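Local coordinates for prolyl-tRNA synthetase (PDB 3IAL), which probably joins L-proline to tRNA(Pro) at the expense of ATP, by way of a prolyl-adenylate intermediate, at residues B[189-194]-B[239-244]; B[171-176]-B[269-274]; B[208-213]-B[220-225]. All coordinates share one frame; numbering follows the deposited sequence.

How the contacts relate
All three contacts lie in the class II synthetase core, and their sheet strands run side by side. Across the sheet, strand 263-274 lies next to strand 235-245, which lies next to strand 222-229. Contacts 1 and 2 have centres about 7 Å apart and both touch PR8. His242 N lies 2.8 Å from Cys270 O, and Tyr190 OH lies 2.8 Å from Thr269 OG1; both are probable hydrogen bonds. Contacts 1 and 3 have centres about 10 Å apart, and His242 ND1 is 2.6 Å from Ser223 OG. Contacts 2 and 3 do not touch, with nearest atoms about 7 Å apart. Along the chain, contact 3 nests inside contact 1, and contact 1 inside contact 2.

Contact 1 of 3, residues B[189-194]-B[239-244]; sequences DYWKVI and AGIHNL. With PR8 (5'-O-[(R)-hydroxy{[(2S)-pyrrolidin-2-ylcarbonyl]oxy}phosphoryl]adenosine), chain H.
A single methyl group sits squarely on the indole of Trp191. It is Ile241 CD1, 3.6 Å from the centroid of the five-membered ring and only 12° off the ring normal, a well-centred CH-pi contact. Ile241 reaches it with an extended chain: CG1 lies anti to the carbonyl carbon and CD1 anti to CA. The same methyl is also 3.7 Å from Tyr190 CB. Ile194 meets it tip to tip, with Ile194 CG1 3.9 Å from Ile241 CD1. Three side chains of one helix thus surround the end of one strand residue. The second branch, Ile241 CG2, approaches the Tyr190 ring obliquely at CD2, as the two side chains slide past each other in opposite directions. Further along, Ile194 CG1 packs more loosely on Ala239 CB.

No hydrogen bond joins the two segments; the contact is apolar. The polar ends of the aromatic residues are held by other strands of the sheet. Tyr190 OH bonds to Thr269 OG1, and Trp191 NE1 to Glu224 OE1.

The opposite face of the strand belongs to the ligand. The His242 CB points away from the helix, and NE2 donates to PR8 O10 over 2.8 Å, with a bent N-H...O angle of 134°. A weak second bond runs from His242 NE2 to PR8 O2P. Ser223 OG holds His242 ND1 and so fixes the rotation of the ring. Gly240 has no side chain, and its CA comes within 3.2 Å of PR8 O2P. The strand runs nearly antiparallel to the helix. A helix packed behind a sheet whose other face carries the aminoacyl-adenylate is the layout of the class II aminoacyl-tRNA synthetase catalytic domain.

Contact 2 of 3, residues B[171-176]-B[269-274]; sequences NEAHCC and TCAGIS. With PR8 (5'-O-[(R)-hydroxy{[(2S)-pyrrolidin-2-ylcarbonyl]oxy}phosphoryl]adenosine), chain H.
Two neighbouring antiparallel strands of the class II catalytic sheet form part of the prolyl-adenylate pocket. Six backbone hydrogen bonds join them. The hydrogen-bonded pairs are Asn171 with Ile273, Ala173 with Ala271 and Cys175 with Thr269. The straightest bond runs from Ala173 N to Ala271 O, 2.8 Å at 171°. Water 1 sits between Asn171 OD1 and Ala271 O, within hydrogen-bonding distance of both.

The face bearing Glu172, His174 and Cys270 receives the proline moiety. His174 NE2 donates to Glu172 OE2 over 2.8 Å, nearly in the ring plane but from above the carboxylate plane. PR8 CD lies 3.6 Å from His174 CE1, and PR8 CG 3.5 Å from Glu172 CB. Cys270 CB packs off-centre against the His174 ring, 3.7 Å from ND1, while its SG meets PR8 CA and CB. Gly272 has no side chain where the ligand passes. At the adenine end, Ser274 OG donates to PR8 N3 over 2.9 Å.

Tyr128 OH bonds His174 ND1, and Ser123 and Gln147 bond Glu172 OE1, so both groups are fixed from two sides. The carboxylate probably keeps its negative charge and may favour a cationic proline nitrogen nearby.

Contact 3 of 3, residues B[208-213]-B[220-225]; sequences KLRRVC and ADYSEV
The guanidinium of Arg210 has the Tyr222 ring over one face, with Tyr222 CD2 3.4 Å above its plane and offset toward the rim. In return, Arg210 NH2 lies over a face of the tyrosine ring. The planes are 32° apart, and Arg210 CZ is 4.1 Å from the ring centroid, an off-centre cation-pi contact. Glu224 OE2 approaches the same guanidinium obliquely, in a long salt bridge of 3.8 Å to Arg210 NE. Arg210 starts with CG anti to the backbone N (chi1 178°), then bends at chi2 and chi3, which brings its end over toward Tyr222 and Glu224.

Arg211 bends likewise, on the other side of the hairpin. Val225 CG2 lies over one face of its guanidinium, 3.5 Å from Arg211 NH2. The polar end is gripped by Asp227, Gln237 and the backbone of Arg487.

The backbones pair antiparallel: Leu209 N bonds to Val225 O and Val225 N to Leu209 O, each at 2.9 Å. Arg211 N bonds to Ser223 O. Beyond this pair the strands part, and water 2 bridges Arg211 O and Ser223 N. Tyr222 and Asp221 form a classic beta bulge against Asn243.

With Arg210 and Lys208 nearby, the Glu224 carboxylate probably stays ionised.

Contact 1 of 3, residues B[189-194]-B[239-244]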
loop_
_atom_site.group_PDB
_atom_site.type_symbol
_atom_site.label_atom_id
_atom_site.label_comp_id
_atom_site.label_asym_id
_atom_site.label_seq_id
_atom_site.Cartn_x
_atom_site.Cartn_y
_atom_site.Cartn_z
ATOM N N ASP B 189 -9.979 20.071 -6.678
ATOM C CA ASP B 189 -10.155 18.619 -6.499
ATOM C C ASP B 189 -9.225 18.084 -5.416
ATOM O O ASP B 189 -9.636 17.270 -4.595
ATOM C CB ASP B 189 -9.928 17.849 -7.810
ATOM C CG ASP B 189 -11.102 17.959 -8.764
ATOM O OD1 ASP B 189 -12.132 18.560 -8.385
ATOM O OD2 ASP B 189 -11.002 17.432 -9.892
ATOM N N TYR B 190 -7.978 18.546 -5.415
ATOM C CA TYR B 190 -7.023 18.148 -4.383
ATOM C C TYR B 190 -7.535 18.603 -3.010
ATOM O O TYR B 190 -7.531 17.825 -2.064
ATOM C CB TYR B 190 -5.639 18.766 -4.617
ATOM C CG TYR B 190 -4.849 18.316 -5.840
ATOM C CD1 TYR B 190 -4.825 16.994 -6.267
ATOM C CD2 TYR B 190 -4.058 19.228 -6.525
ATOM C CE1 TYR B 190 -4.056 16.612 -7.377
ATOM C CE2 TYR B 190 -3.302 18.859 -7.612
ATOM C CZ TYR B 190 -3.295 17.560 -8.039
ATOM O OH TYR B 190 -2.510 17.246 -9.133
ATOM N N TRP B 191 -7.979 19.859 -2.911
ATOM C CA TRP B 191 -8.515 20.386 -1.650
ATOM C C TRP B 191 -9.743 19.636 -1.155
ATOM O O TRP B 191 -9.904 19.458 0.060
ATOM C CB TRP B 191 -8.796 21.893 -1.740
ATOM C CG TRP B 191 -7.548 22.693 -1.548
ATOM C CD1 TRP B 191 -6.881 23.417 -2.485
ATOM C CD2 TRP B 191 -6.792 22.805 -0.342
ATOM N NE1 TRP B 191 -5.758 23.984 -1.939
ATOM C CE2 TRP B 191 -5.680 23.625 -0.620
ATOM C CE3 TRP B 191 -6.944 22.284 0.951
ATOM C CZ2 TRP B 191 -4.730 23.947 0.343
ATOM C CZ3 TRP B 191 -6.002 22.598 1.909
ATOM C CH2 TRP B 191 -4.904 23.427 1.599
ATOM N N LYS B 192 -10.603 19.185 -2.068
ATOM C CA LYS B 192 -11.728 18.330 -1.670
ATOM C C LYS B 192 -11.258 17.080 -0.919
ATOM O O LYS B 192 -11.855 16.681 0.076
ATOM C CB LYS B 192 -12.582 17.910 -2.867
ATOM C CG LYS B 192 -13.857 18.721 -3.058
ATOM C CD LYS B 192 -13.597 20.060 -3.709
ATOM C CE LYS B 192 -14.872 20.649 -4.295
ATOM N NZ LYS B 192 -15.308 19.866 -5.484
ATOM N N VAL B 193 -10.184 16.466 -1.398
ATOM C CA VAL B 193 -9.677 15.247 -0.777
ATOM C C VAL B 193 -9.037 15.524 0.582
ATOM O O VAL B 193 -9.217 14.750 1.515
ATOM C CB VAL B 193 -8.699 14.506 -1.708
ATOM C CG1 VAL B 193 -8.104 13.294 -1.012
ATOM C CG2 VAL B 193 -9.432 14.085 -2.976
ATOM N N ILE B 194 -8.307 16.631 0.689
ATOM C CA ILE B 194 -7.746 17.060 1.961
ATOM C C ILE B 194 -8.839 17.285 3.021
ATOM O O ILE B 194 -8.697 16.823 4.156
ATOM C CB ILE B 194 -6.870 18.339 1.798
ATOM C CG1 ILE B 194 -5.655 18.059 0.906
ATOM C CG2 ILE B 194 -6.401 18.875 3.157
ATOM C CD1 ILE B 194 -4.932 16.774 1.213
ATOM N N ALA B 239 -0.301 19.789 4.227
ATOM C CA ALA B 239 -0.588 19.521 2.824
ATOM C C ALA B 239 0.162 20.537 1.990
ATOM O O ALA B 239 0.299 21.688 2.392
ATOM C CB ALA B 239 -2.074 19.609 2.545
ATOM N N GLY B 240 0.654 20.097 0.839
ATOM C CA GLY B 240 1.240 20.988 -0.151
ATOM C C GLY B 240 0.600 20.728 -1.491
ATOM O O GLY B 240 0.654 19.607 -2.000
ATOM N N ILE B 241 -0.019 21.761 -2.052
ATOM C CA ILE B 241 -0.790 21.647 -3.285
ATOM C C ILE B 241 -0.312 22.739 -4.252
ATOM O O ILE B 241 -0.450 23.927 -3.969
ATOM C CB ILE B 241 -2.307 21.764 -2.964
ATOM C CG1 ILE B 241 -2.787 20.481 -2.285
ATOM C CG2 ILE B 241 -3.131 22.041 -4.211
ATOM C CD1 ILE B 241 -4.197 20.547 -1.708
ATOM N N HIS B 242 0.247 22.333 -5.390
ATOM C CA HIS B 242 1.016 23.245 -6.244
ATOM C C HIS B 242 0.574 23.308 -7.698
ATOM O O HIS B 242 0.256 22.293 -8.314
ATOM C CB HIS B 242 2.488 22.847 -6.192
ATOM C CG HIS B 242 2.973 22.565 -4.806
ATOM N ND1 HIS B 242 3.354 23.563 -3.939
ATOM C CD2 HIS B 242 3.096 21.405 -4.121
ATOM C CE1 HIS B 242 3.704 23.030 -2.785
ATOM N NE2 HIS B 242 3.559 21.721 -2.867
ATOM N N ASN B 243 0.577 24.523 -8.239
ATOM C CA ASN B 243 0.391 24.758 -9.664
ATOM C C ASN B 243 1.778 25.037 -10.227
ATOM O O ASN B 243 2.379 26.063 -9.926
ATOM C CB ASN B 243 -0.557 25.943 -9.900
ATOM C CG ASN B 243 -1.002 26.062 -11.362
ATOM O OD1 ASN B 243 -0.266 25.706 -12.280
ATOM N ND2 ASN B 243 -2.212 26.570 -11.574
ATOM N N LEU B 244 2.296 24.095 -11.009
ATOM C CA LEU B 244 3.658 24.177 -11.529
ATOM C C LEU B 244 3.737 24.926 -12.863
ATOM O O LEU B 244 4.831 25.140 -13.400
ATOM C CB LEU B 244 4.234 22.768 -11.676
ATOM C CG LEU B 244 4.256 21.945 -10.386
ATOM C CD1 LEU B 244 4.917 20.597 -10.651
ATOM C CD2 LEU B 244 4.994 22.697 -9.273
HETATM C C PR8 H . 5.692 18.521 -2.622
HETATM N N PR8 H . 6.020 17.208 -4.624
HETATM O O PR8 H . 6.702 17.938 -2.224
HETATM P P PR8 H . 5.518 19.661 -0.420
HETATM N N1 PR8 H . 8.923 14.828 7.288
HETATM C C2 PR8 H . 7.634 14.521 7.202
HETATM N N3 PR8 H . 6.831 15.075 6.290
HETATM C C4 PR8 H . 7.293 15.972 5.420
HETATM C C5 PR8 H . 8.636 16.326 5.486
HETATM C C6 PR8 H . 9.456 15.731 6.442
HETATM N N6 PR8 H . 10.748 16.054 6.513
HETATM N N7 PR8 H . 8.858 17.222 4.533
HETATM C C8 PR8 H . 7.707 17.431 3.889
HETATM N N9 PR8 H . 6.741 16.675 4.430
HETATM C CA PR8 H . 5.123 18.198 -4.003
HETATM C CB PR8 H . 3.770 17.527 -3.835
HETATM C CD PR8 H . 5.189 16.116 -5.119
HETATM C CG PR8 H . 4.055 16.040 -4.089
HETATM C "C1'" PR8 H . 5.316 16.652 3.968
HETATM O O10 PR8 H . 5.009 19.481 -1.942
HETATM O O1P PR8 H . 6.843 20.324 -0.318
HETATM C "C2'" PR8 H . 4.576 17.980 4.258
HETATM O "O2'" PR8 H . 3.237 17.709 4.698
HETATM O O2P PR8 H . 4.386 20.551 0.292
HETATM C "C3'" PR8 H . 4.483 18.617 2.891
HETATM O "O3'" PR8 H . 3.383 19.529 2.840
HETATM C "C4'" PR8 H . 4.163 17.358 2.106
HETATM O "O4'" PR8 H . 5.245 16.491 2.515
HETATM C "C5'" PR8 H . 4.188 17.674 0.627
HETATM O "O5'" PR8 H . 5.446 18.206 0.262
#

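Contact 2 of 3, residues B[171-176]-B[269-274]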
loop_
_atom_site.group_PDB
_atom_site.type_symbol
_atom_site.label_atom_id
_atom_site.label_comp_id
_atom_site.label_asym_id
_atom_site.label_seq_id
_atom_site.Cartn_x
_atom_site.Cartn_y
_atom_site.Cartn_z
ATOM N N ASN B 171 2.071 10.285 0.148
ATOM C CA ASN B 171 1.437 10.138 -1.151
ATOM C C ASN B 171 1.626 11.421 -1.943
ATOM O O ASN B 171 1.448 12.526 -1.406
ATOM C CB ASN B 171 -0.044 9.782 -0.998
ATOM C CG ASN B 171 -0.785 9.704 -2.338
ATOM O OD1 ASN B 171 -1.078 10.726 -2.948
ATOM N ND2 ASN B 171 -1.118 8.489 -2.771
ATOM N N GLU B 172 2.018 11.261 -3.208
ATOM C CA GLU B 172 2.163 12.373 -4.144
ATOM C C GLU B 172 1.329 12.129 -5.399
ATOM O O GLU B 172 1.430 11.074 -6.026
ATOM C CB GLU B 172 3.636 12.599 -4.523
ATOM C CG GLU B 172 4.349 11.421 -5.193
ATOM C CD GLU B 172 5.839 11.681 -5.401
ATOM O OE1 GLU B 172 6.668 10.801 -5.067
ATOM O OE2 GLU B 172 6.183 12.771 -5.906
ATOM N N ALA B 173 0.482 13.103 -5.722
ATOM C CA ALA B 173 -0.328 13.119 -6.930
ATOM C C ALA B 173 0.282 14.116 -7.911
ATOM O O ALA B 173 0.741 15.178 -7.492
ATOM C CB ALA B 173 -1.744 13.545 -6.590
ATOM N N HIS B 174 0.276 13.769 -9.201
ATOM C CA HIS B 174 0.812 14.616 -10.277
ATOM C C HIS B 174 -0.138 14.522 -11.472
ATOM O O HIS B 174 -0.447 13.409 -11.938
ATOM C CB HIS B 174 2.204 14.142 -10.723
ATOM C CG HIS B 174 3.250 14.205 -9.654
ATOM N ND1 HIS B 174 4.166 15.234 -9.564
ATOM C CD2 HIS B 174 3.538 13.355 -8.635
ATOM C CE1 HIS B 174 4.962 15.020 -8.530
ATOM N NE2 HIS B 174 4.602 13.889 -7.946
ATOM N N CYS B 175 -0.612 15.671 -11.955
ATOM C CA CYS B 175 -1.544 15.700 -13.073
ATOM C C CYS B 175 -1.077 16.634 -14.162
ATOM O O CYS B 175 -0.506 17.691 -13.891
ATOM C CB CYS B 175 -2.934 16.127 -12.620
ATOM S SG CYS B 175 -3.655 15.080 -11.350
ATOM N N CYS B 176 -1.349 16.225 -15.394
ATOM C CA CYS B 176 -0.983 16.956 -16.582
ATOM C C CYS B 176 -2.272 17.417 -17.263
ATOM O O CYS B 176 -3.182 16.613 -17.494
ATOM C CB CYS B 176 -0.183 16.033 -17.490
ATOM S SG CYS B 176 0.586 16.808 -18.893
ATOM N N THR B 269 0.236 20.066 -12.285
ATOM C CA THR B 269 -0.087 20.276 -10.881
ATOM C C THR B 269 0.371 19.077 -10.041
ATOM O O THR B 269 0.591 17.978 -10.567
ATOM C CB THR B 269 -1.602 20.538 -10.664
ATOM O OG1 THR B 269 -2.364 19.356 -10.959
ATOM C CG2 THR B 269 -2.087 21.695 -11.556
ATOM N N CYS B 270 0.538 19.296 -8.739
ATOM C CA CYS B 270 0.811 18.190 -7.817
ATOM C C CYS B 270 0.326 18.463 -6.411
ATOM O O CYS B 270 0.075 19.599 -6.037
ATOM C CB CYS B 270 2.291 17.822 -7.798
ATOM S SG CYS B 270 3.410 19.133 -7.355
ATOM N N ALA B 271 0.167 17.391 -5.650
ATOM C CA ALA B 271 -0.330 17.471 -4.287
ATOM C C ALA B 271 0.357 16.419 -3.451
ATOM O O ALA B 271 0.534 15.289 -3.899
ATOM C CB ALA B 271 -1.841 17.279 -4.245
ATOM N N GLY B 272 0.732 16.795 -2.233
ATOM C CA GLY B 272 1.463 15.901 -1.344
ATOM C C GLY B 272 0.946 15.935 0.080
ATOM O O GLY B 272 0.702 17.008 0.636
ATOM N N ILE B 273 0.760 14.749 0.647
ATOM C CA ILE B 273 0.526 14.567 2.081
ATOM C C ILE B 273 1.431 13.446 2.601
ATOM O O ILE B 273 1.701 12.472 1.901
ATOM C CB ILE B 273 -0.951 14.256 2.428
ATOM C CG1 ILE B 273 -1.454 13.004 1.700
ATOM C CG2 ILE B 273 -1.825 15.450 2.113
ATOM C CD1 ILE B 273 -2.692 12.361 2.360
ATOM N N SER B 274 1.911 13.608 3.826
ATOM C CA SER B 274 2.849 12.683 4.414
ATOM C C SER B 274 2.340 12.199 5.779
ATOM O O SER B 274 1.167 12.387 6.118
ATOM C CB SER B 274 4.193 13.384 4.575
ATOM O OG SER B 274 4.164 14.267 5.688
HETATM C C PR8 H . 5.692 18.521 -2.622
HETATM N N PR8 H . 6.020 17.208 -4.624
HETATM O O PR8 H . 6.702 17.938 -2.224
HETATM P P PR8 H . 5.518 19.661 -0.420
HETATM N N1 PR8 H . 8.923 14.828 7.288
HETATM C C2 PR8 H . 7.634 14.521 7.202
HETATM N N3 PR8 H . 6.831 15.075 6.290
HETATM C C4 PR8 H . 7.293 15.972 5.420
HETATM C C5 PR8 H . 8.636 16.326 5.486
HETATM C C6 PR8 H . 9.456 15.731 6.442
HETATM N N6 PR8 H . 10.748 16.054 6.513
HETATM N N7 PR8 H . 8.858 17.222 4.533
HETATM C C8 PR8 H . 7.707 17.431 3.889
HETATM N N9 PR8 H . 6.741 16.675 4.430
HETATM C CA PR8 H . 5.123 18.198 -4.003
HETATM C CB PR8 H . 3.770 17.527 -3.835
HETATM C CD PR8 H . 5.189 16.116 -5.119
HETATM C CG PR8 H . 4.055 16.040 -4.089
HETATM C "C1'" PR8 H . 5.316 16.652 3.968
HETATM O O10 PR8 H . 5.009 19.481 -1.942
HETATM O O1P PR8 H . 6.843 20.324 -0.318
HETATM C "C2'" PR8 H . 4.576 17.980 4.258
HETATM O "O2'" PR8 H . 3.237 17.709 4.698
HETATM O O2P PR8 H . 4.386 20.551 0.292
HETATM C "C3'" PR8 H . 4.483 18.617 2.891
HETATM O "O3'" PR8 H . 3.383 19.529 2.840
HETATM C "C4'" PR8 H . 4.163 17.358 2.106
HETATM O "O4'" PR8 H . 5.245 16.491 2.515
HETATM C "C5'" PR8 H . 4.188 17.674 0.627
HETATM O "O5'" PR8 H . 5.446 18.206 0.262
HETATM O O HOH W 1 -1.350 13.506 -2.502
#

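Contact 3 of 3, residues B[208-213]-B[220-225]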
loop_
_atom_site.group_PDB
_atom_site.type_symbol
_atom_site.label_atom_id
_atom_site.label_comp_id
_atom_site.label_asym_id
_atom_site.label_seq_id
_atom_site.Cartn_x
_atom_site.Cartn_y
_atom_site.Cartn_z
ATOM N N LYS B 208 -5.941 26.993 5.448
ATOM C CA LYS B 208 -5.657 27.017 4.017
ATOM C C LYS B 208 -5.035 28.355 3.638
ATOM O O LYS B 208 -5.640 29.396 3.872
ATOM C CB LYS B 208 -6.939 26.801 3.216
ATOM C CG LYS B 208 -6.812 27.150 1.732
ATOM C CD LYS B 208 -7.970 26.578 0.923
ATOM C CE LYS B 208 -7.825 26.888 -0.557
ATOM N NZ LYS B 208 -8.874 26.184 -1.345
ATOM N N LEU B 209 -3.839 28.320 3.050
ATOM C CA LEU B 209 -3.146 29.531 2.624
ATOM C C LEU B 209 -2.515 29.400 1.255
ATOM O O LEU B 209 -2.096 28.320 0.852
ATOM C CB LEU B 209 -2.029 29.876 3.605
ATOM C CG LEU B 209 -2.409 30.144 5.055
ATOM C CD1 LEU B 209 -1.147 30.192 5.902
ATOM C CD2 LEU B 209 -3.228 31.429 5.185
ATOM N N ARG B 210 -2.432 30.525 0.556
ATOM C CA ARG B 210 -1.490 30.688 -0.524
ATOM C C ARG B 210 -0.136 31.006 0.132
ATOM O O ARG B 210 0.039 32.070 0.733
ATOM C CB ARG B 210 -1.924 31.824 -1.455
ATOM C CG ARG B 210 -0.963 32.107 -2.621
ATOM C CD ARG B 210 -1.017 31.030 -3.685
ATOM N NE ARG B 210 -2.280 31.035 -4.427
ATOM C CZ ARG B 210 -2.573 31.851 -5.447
ATOM N NH1 ARG B 210 -1.700 32.755 -5.881
ATOM N NH2 ARG B 210 -3.758 31.762 -6.041
ATOM N N ARG B 211 0.813 30.077 0.025
ATOM C CA ARG B 211 2.144 30.272 0.603
ATOM C C ARG B 211 2.789 31.520 0.004
ATOM O O ARG B 211 2.653 31.782 -1.190
ATOM C CB ARG B 211 3.015 29.027 0.374
ATOM C CG ARG B 211 4.458 29.119 0.872
ATOM C CD ARG B 211 4.545 29.099 2.385
ATOM N NE ARG B 211 4.272 27.791 2.983
ATOM C CZ ARG B 211 3.582 27.591 4.115
ATOM N NH1 ARG B 211 3.020 28.605 4.772
ATOM N NH2 ARG B 211 3.418 26.357 4.590
ATOM N N VAL B 212 3.460 32.307 0.843
ATOM C CA VAL B 212 4.180 33.496 0.365
ATOM C C VAL B 212 5.071 33.162 -0.837
ATOM O O VAL B 212 5.706 32.104 -0.882
ATOM C CB VAL B 212 5.033 34.139 1.472
ATOM C CG1 VAL B 212 4.133 34.765 2.541
ATOM C CG2 VAL B 212 6.012 33.124 2.071
ATOM N N CYS B 213 5.105 34.067 -1.808
ATOM C CA CYS B 213 5.698 33.769 -3.109
ATOM C C CYS B 213 7.217 33.547 -3.063
ATOM O O CYS B 213 7.756 32.816 -3.892
ATOM C CB CYS B 213 5.324 34.841 -4.135
ATOM S SG CYS B 213 5.916 36.481 -3.757
ATOM N N ALA B 220 7.552 25.605 -8.623
ATOM C CA ALA B 220 6.136 25.963 -8.715
ATOM C C ALA B 220 5.927 27.400 -9.184
ATOM O O ALA B 220 6.759 28.264 -8.931
ATOM C CB ALA B 220 5.448 25.760 -7.371
ATOM N N ASP B 221 4.806 27.632 -9.869
ATOM C CA ASP B 221 4.303 28.980 -10.139
ATOM C C ASP B 221 3.619 29.581 -8.905
ATOM O O ASP B 221 3.694 30.783 -8.684
ATOM C CB ASP B 221 3.293 28.966 -11.296
ATOM C CG ASP B 221 3.951 29.039 -12.674
ATOM O OD1 ASP B 221 5.205 29.102 -12.777
ATOM O OD2 ASP B 221 3.184 29.046 -13.665
ATOM N N TYR B 222 2.893 28.761 -8.153
ATOM C CA TYR B 222 2.432 29.145 -6.817
ATOM C C TYR B 222 2.111 27.896 -6.012
ATOM O O TYR B 222 1.950 26.804 -6.574
ATOM C CB TYR B 222 1.234 30.109 -6.849
ATOM C CG TYR B 222 -0.033 29.561 -7.492
ATOM C CD1 TYR B 222 -0.253 29.686 -8.860
ATOM C CD2 TYR B 222 -1.010 28.937 -6.729
ATOM C CE1 TYR B 222 -1.399 29.195 -9.449
ATOM C CE2 TYR B 222 -2.174 28.447 -7.314
ATOM C CZ TYR B 222 -2.358 28.576 -8.675
ATOM O OH TYR B 222 -3.498 28.086 -9.272
ATOM N N SER B 223 2.048 28.069 -4.696
ATOM C CA SER B 223 1.892 26.961 -3.764
ATOM C C SER B 223 0.808 27.272 -2.747
ATOM O O SER B 223 0.760 28.376 -2.191
ATOM C CB SER B 223 3.219 26.680 -3.052
ATOM O OG SER B 223 4.129 26.025 -3.920
ATOM N N GLU B 224 -0.078 26.303 -2.549
ATOM C CA GLU B 224 -1.129 26.375 -1.554
ATOM C C GLU B 224 -0.898 25.289 -0.508
ATOM O O GLU B 224 -0.440 24.191 -0.839
ATOM C CB GLU B 224 -2.486 26.189 -2.213
ATOM C CG GLU B 224 -2.785 27.238 -3.260
ATOM C CD GLU B 224 -4.144 27.060 -3.906
ATOM O OE1 GLU B 224 -4.818 26.049 -3.628
ATOM O OE2 GLU B 224 -4.535 27.936 -4.704
ATOM N N VAL B 225 -1.216 25.607 0.744
ATOM C CA VAL B 225 -0.863 24.763 1.870
ATOM C C VAL B 225 -1.944 24.734 2.941
ATOM O O VAL B 225 -2.789 25.631 3.022
ATOM C CB VAL B 225 0.450 25.248 2.539
ATOM C CG1 VAL B 225 1.595 25.192 1.549
ATOM C CG2 VAL B 225 0.287 26.673 3.131
HETATM O O HOH W 2 2.838 30.629 -3.671
#